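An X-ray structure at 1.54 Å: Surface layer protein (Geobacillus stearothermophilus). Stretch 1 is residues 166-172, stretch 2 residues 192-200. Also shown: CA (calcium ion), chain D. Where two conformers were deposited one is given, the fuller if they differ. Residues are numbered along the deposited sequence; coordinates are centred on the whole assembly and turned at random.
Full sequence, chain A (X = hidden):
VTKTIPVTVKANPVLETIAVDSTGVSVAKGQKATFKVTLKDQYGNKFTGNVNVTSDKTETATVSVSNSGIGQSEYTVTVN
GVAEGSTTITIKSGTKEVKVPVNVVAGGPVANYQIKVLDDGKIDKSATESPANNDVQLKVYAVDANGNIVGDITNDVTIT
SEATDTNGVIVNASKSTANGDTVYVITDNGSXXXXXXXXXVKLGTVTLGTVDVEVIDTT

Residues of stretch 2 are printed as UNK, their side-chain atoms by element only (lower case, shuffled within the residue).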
ATOM      1  N   THR A 166      14.121   5.659 -23.263  1.00 14.51           N
ATOM      2  CA  THR A 166      13.904   6.845 -24.092  1.00 14.61           C
ATOM      3  C   THR A 166      13.820   8.139 -23.283  1.00 15.31           C
ATOM      4  O   THR A 166      13.541   9.210 -23.859  1.00 16.51           O
ATOM      5  CB  THR A 166      12.631   6.715 -24.981  1.00 14.23           C
ATOM      6  OG1 THR A 166      11.455   6.729 -24.151  1.00 15.18           O
ATOM      7  CG2 THR A 166      12.639   5.445 -25.872  1.00 14.55           C
ATOM      8  N   ASN A 167      14.032   8.053 -21.960  1.00 14.50           N
ATOM      9  CA  ASN A 167      13.897   9.215 -21.080  1.00 15.00           C
ATOM     10  C   ASN A 167      14.944   9.356 -19.969  1.00 14.90           C
ATOM     11  O   ASN A 167      14.838  10.263 -19.128  1.00 16.57           O
ATOM     12  CB  ASN A 167      12.477   9.267 -20.477  1.00 14.97           C
ATOM     13  CG  ASN A 167      12.208   8.132 -19.514  1.00 15.41           C
ATOM     14  OD1 ASN A 167      12.916   7.134 -19.499  1.00 15.45           O
ATOM     15  ND2 ASN A 167      11.187   8.293 -18.669  1.00 16.07           N
ATOM     16  N   GLY A 168      15.956   8.488 -19.941  1.00 14.86           N
ATOM     17  CA  GLY A 168      17.008   8.597 -18.916  1.00 15.19           C
ATOM     18  C   GLY A 168      16.621   8.104 -17.518  1.00 15.15           C
ATOM     19  O   GLY A 168      17.390   8.262 -16.564  1.00 16.33           O
ATOM     20  N   VAL A 169      15.422   7.534 -17.400  1.00 15.54           N
ATOM     21  CA  VAL A 169      14.950   6.939 -16.140  1.00 14.95           C
ATOM     22  C   VAL A 169      14.876   5.447 -16.377  1.00 14.57           C
ATOM     23  O   VAL A 169      14.144   4.984 -17.251  1.00 14.67           O
ATOM     24  CB  VAL A 169      13.557   7.480 -15.737  1.00 15.07           C
ATOM     25  CG1 VAL A 169      13.126   6.930 -14.376  1.00 14.93           C
ATOM     26  CG2 VAL A 169      13.573   9.002 -15.693  1.00 15.40           C
ATOM     27  N   ILE A 170      15.645   4.701 -15.586  1.00 14.08           N
ATOM     28  CA  ILE A 170      15.819   3.272 -15.824  1.00 14.20           C
ATOM     29  C   ILE A 170      15.639   2.534 -14.504  1.00 13.88           C
ATOM     30  O   ILE A 170      16.348   2.826 -13.514  1.00 14.23           O
ATOM     31  CB  ILE A 170      17.192   2.960 -16.477  1.00 14.69           C
ATOM     32  CG1 ILE A 170      17.453   3.928 -17.646  1.00 15.83           C
ATOM     33  CG2 ILE A 170      17.204   1.515 -16.958  1.00 14.64           C
ATOM     34  CD1 ILE A 170      18.900   3.976 -18.102  1.00 18.43           C
ATOM     35  N   VAL A 171      14.688   1.594 -14.491  1.00 14.01           N
ATOM     36  CA  VAL A 171      14.402   0.831 -13.269  1.00 14.18           C
ATOM     37  C   VAL A 171      14.345  -0.667 -13.529  1.00 14.56           C
ATOM     38  O   VAL A 171      14.101  -1.099 -14.663  1.00 16.23           O
ATOM     39  CB  VAL A 171      13.079   1.273 -12.590  1.00 13.96           C
ATOM     40  CG1 VAL A 171      13.140   2.732 -12.176  1.00 13.86           C
ATOM     41  CG2 VAL A 171      11.883   1.043 -13.500  1.00 14.38           C
ATOM     42  N   ASN A 172      14.605  -1.436 -12.478  1.00 14.54           N
ATOM     43  CA  ASN A 172      14.393  -2.885 -12.494  1.00 16.64           C
ATOM     44  C   ASN A 172      13.149  -3.234 -11.725  1.00 16.01           C
ATOM     45  O   ASN A 172      12.835  -2.581 -10.735  1.00 16.06           O
ATOM     46  CB  ASN A 172      15.591  -3.614 -11.886  1.00 19.31           C
ATOM     47  CG  ASN A 172      16.702  -3.861 -12.901  1.00 22.66           C
ATOM     48  OD1 ASN A 172      16.446  -4.057 -14.097  1.00 27.64           O
ATOM     49  ND2 ASN A 172      17.934  -3.865 -12.429  1.00 24.81           N
ATOM     50  N   UNK A 192      19.900   8.316 -15.286  1.00 17.76           N
ATOM     51  CA  UNK A 192      20.690   9.537 -15.424  0.50 19.22           C
ATOM     52  C   UNK A 192      19.877  10.795 -15.136  1.00 20.20           C
ATOM     53  O   UNK A 192      20.444  11.863 -14.834  1.00 20.60           O
ATOM     54  c   UNK A 192      23.288   8.935 -18.163  0.50 23.34           C
ATOM     55  n   UNK A 192      25.192   8.153 -19.519  0.50 25.02           N
ATOM     56  c   UNK A 192      21.297   9.618 -16.819  0.50 20.67           C
ATOM     57  c   UNK A 192      24.429   7.940 -18.260  0.50 24.18           C
ATOM     58  c   UNK A 192      22.304   8.513 -17.091  0.50 21.87           C
ATOM     59  N   UNK A 193      18.552  10.669 -15.230  1.00 20.17           N
ATOM     60  CA  UNK A 193      17.651  11.800 -15.055  1.00 20.02           C
ATOM     61  C   UNK A 193      16.568  11.461 -14.049  1.00 19.44           C
ATOM     62  O   UNK A 193      16.294  10.297 -13.792  1.00 18.62           O
ATOM     63  n   UNK A 193      18.449  14.088 -20.357  1.00 33.90           N
ATOM     64  c   UNK A 193      16.961  12.998 -18.701  1.00 25.94           C
ATOM     65  c   UNK A 193      17.850  12.577 -17.533  1.00 24.18           C
ATOM     66  c   UNK A 193      16.950  12.159 -16.376  1.00 21.42           C
ATOM     67  c   UNK A 193      17.648  12.871 -20.048  1.00 30.67           C
ATOM     68  N   UNK A 194      15.919  12.490 -13.527  1.00 19.24           N
ATOM     69  CA  UNK A 194      14.715  12.309 -12.729  1.00 18.39           C
ATOM     70  C   UNK A 194      13.501  12.305 -13.661  1.00 18.18           C
ATOM     71  O   UNK A 194      13.559  12.835 -14.785  1.00 19.07           O
ATOM     72  c   UNK A 194      14.377  14.783 -12.320  1.00 19.15           C
ATOM     73  c   UNK A 194      15.766  13.441 -10.728  1.00 18.53           C
ATOM     74  c   UNK A 194      14.559  13.414 -11.661  1.00 18.01           C
ATOM     75  N   UNK A 195      12.401  11.699 -13.217  1.00 17.28           N
ATOM     76  CA  UNK A 195      11.136  11.789 -13.938  1.00 18.40           C
ATOM     77  C   UNK A 195      10.279  10.563 -13.725  1.00 16.31           C
ATOM     78  O   UNK A 195      10.630   9.680 -12.930  1.00 17.60           O
ATOM     79  N   UNK A 196       9.179  10.497 -14.469  1.00 16.66           N
ATOM     80  CA  UNK A 196       8.258   9.375 -14.446  1.00 16.78           C
ATOM     81  C   UNK A 196       8.706   8.253 -15.373  1.00 16.14           C
ATOM     82  O   UNK A 196       9.219   8.495 -16.484  1.00 16.68           O
ATOM     83  n   UNK A 196       3.784  11.401 -11.896  1.00 25.62           N
ATOM     84  c   UNK A 196       5.929  10.365 -12.625  1.00 21.57           C
ATOM     85  c   UNK A 196       6.193  10.910 -14.020  1.00 20.65           C
ATOM     86  c   UNK A 196       6.857   9.842 -14.898  1.00 18.06           C
ATOM     87  c   UNK A 196       5.256  11.368 -11.694  1.00 22.87           C
ATOM     88  N   UNK A 197       8.476   7.015 -14.931  1.00 15.20           N
ATOM     89  CA  UNK A 197       8.665   5.840 -15.770  1.00 16.13           C
ATOM     90  C   UNK A 197       7.405   4.986 -15.738  1.00 16.00           C
ATOM     91  O   UNK A 197       6.955   4.588 -14.661  1.00 15.98           O
ATOM     92  o   UNK A 197      11.549   3.235 -18.049  1.00 15.92           O
ATOM     93  c   UNK A 197       9.891   5.040 -15.294  1.00 15.69           C
ATOM     94  c   UNK A 197      10.252   3.830 -16.162  1.00 16.42           C
ATOM     95  c   UNK A 197      10.966   4.168 -17.455  1.00 16.28           C
ATOM     96  o   UNK A 197      10.981   5.345 -17.881  1.00 16.71           O
ATOM     97  N   UNK A 198       6.826   4.723 -16.904  1.00 16.15           N
ATOM     98  CA  UNK A 198       5.594   3.948 -17.016  1.00 16.81           C
ATOM     99  C   UNK A 198       5.867   2.448 -16.918  1.00 16.68           C
ATOM    100  O   UNK A 198       6.636   1.893 -17.712  1.00 17.30           O
ATOM    101  o   UNK A 198       4.555   5.678 -18.338  1.00 20.10           O
ATOM    102  c   UNK A 198       3.546   3.505 -18.447  1.00 18.95           C
ATOM    103  c   UNK A 198       4.856   4.284 -18.337  1.00 17.58           C
ATOM    104  N   UNK A 199       5.238   1.786 -15.946  1.00 16.46           N
ATOM    105  CA  UNK A 199       5.272   0.328 -15.873  1.00 15.64           C
ATOM    106  C   UNK A 199       3.984  -0.276 -16.372  1.00 16.32           C
ATOM    107  O   UNK A 199       2.906   0.181 -16.025  1.00 16.93           O
ATOM    108  c   UNK A 199       5.532  -0.142 -14.439  1.00 14.78           C
ATOM    109  c   UNK A 199       6.754   0.465 -13.754  1.00 15.31           C
ATOM    110  c   UNK A 199       8.021   0.197 -14.565  1.00 16.74           C
ATOM    111  c   UNK A 199       6.905  -0.075 -12.332  1.00 16.01           C
ATOM    112  N   UNK A 200       4.106  -1.329 -17.172  1.00 16.00           N
ATOM    113  CA  UNK A 200       2.944  -2.021 -17.740  1.00 17.31           C
ATOM    114  C   UNK A 200       2.721  -3.335 -17.019  1.00 17.33           C
ATOM    115  O   UNK A 200       3.659  -4.127 -16.846  1.00 17.22           O
ATOM    116  o   UNK A 200       3.320  -0.952 -19.873  1.00 19.66           O
ATOM    117  c   UNK A 200       3.114  -2.232 -19.263  1.00 18.38           C
ATOM    118  c   UNK A 200       1.875  -2.877 -19.879  1.00 19.24           C
TER
HETATM  119 CA    CA D 802      13.100   4.775 -19.275  1.00 13.69          CA
HETATM  120  O   HOH W   1      13.103  12.014 -17.678  1.00 25.72           O
HETATM  121  O   HOH W   2      13.135   1.323 -16.951  1.00 16.22           O
HETATM  122  O   HOH W   3      14.128   2.590 -19.355  1.00 14.95           O

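Position 192 carries four carbons in a row ending in a nitrogen. The chain leaves sideways and its end leads away from stretch 1, so the backbone makes the main contact: its N donates to Gly168 O at 2.8 Å. An unbranched four-carbon chain with a terminal amine is lysine, Lys192.

Position 193 repeats that pattern, four carbons and a nitrogen. Its backbone N also donates to Gly168 O, at 3.0 Å, so one carbonyl gathers two successive amides. The side chain starts toward stretch 1 and then leads away, its third carbon passing 3.5 Å from Asn167 O. This is Lys193, with CD as that carbon. A CB on Gly168 would lie 2.9 Å from Lys193 CG, a clash, and the positive phi of Gly168 favours glycine independently.

Position 194 has three carbons, one carrying the other two, and CA-to-CB points away. The beta-branched, all-carbon side chain is valine, Val194. Its backbone does the bridging: water 1 donates to Val194 O at 3.0 Å and to Asn167 O at 2.9 Å.

Position 195 has no side-chain atoms, hence Gly195. Its phi/psi of 151/-173 would jam a CB against the preceding carbonyl, so the backbone alone calls for glycine. Val169 CG2 packs 3.8 Å from Gly195 N.

Position 196 has four carbons and a nitrogen, pointing away: Lys196. Its backbone O sits 2.9 Å from Asn167 ND2.

Position 197 has three carbons, the third carrying two oxygens, and points toward stretch 1. Both oxygens reach the calcium ion. A carboxylate at that length is glutamate, Glu197; Glu197 OE1 and OE2 lie 2.6 and 2.5 Å from the calcium ion, and OE1 accepts from Asn167 ND2 at 3.1 Å.

Position 198 has one carbon bearing an oxygen and a carbon, directed away from stretch 1: Thr198.

Position 199 has four carbons forked at the second, pointing toward stretch 1. That is leucine, Leu199, whose CD2 meets Val171 CG2 at 4.1 Å.

Position 200 again has one carbon with an oxygen and a carbon, out of reach: Thr200.

The contact works around the metal. Asn167 OD1 (2.4 Å from the calcium ion) and Val169 O (2.3 Å from the calcium ion) join the bidentate Glu197, water 3 and ligands from elsewhere in the structure. Asn167 OD1 also accepts from Val169 N at 3.3 Å, bracing the loop. The strand supplies the alternation: Glu197 and Leu199 face stretch 1, while Lys196 and Thr198 turn away. The design rule is metal at the centre, backbone clasp at one end, apolar packing at the other.

Stretch 2 (192-200) KKVGKETLT
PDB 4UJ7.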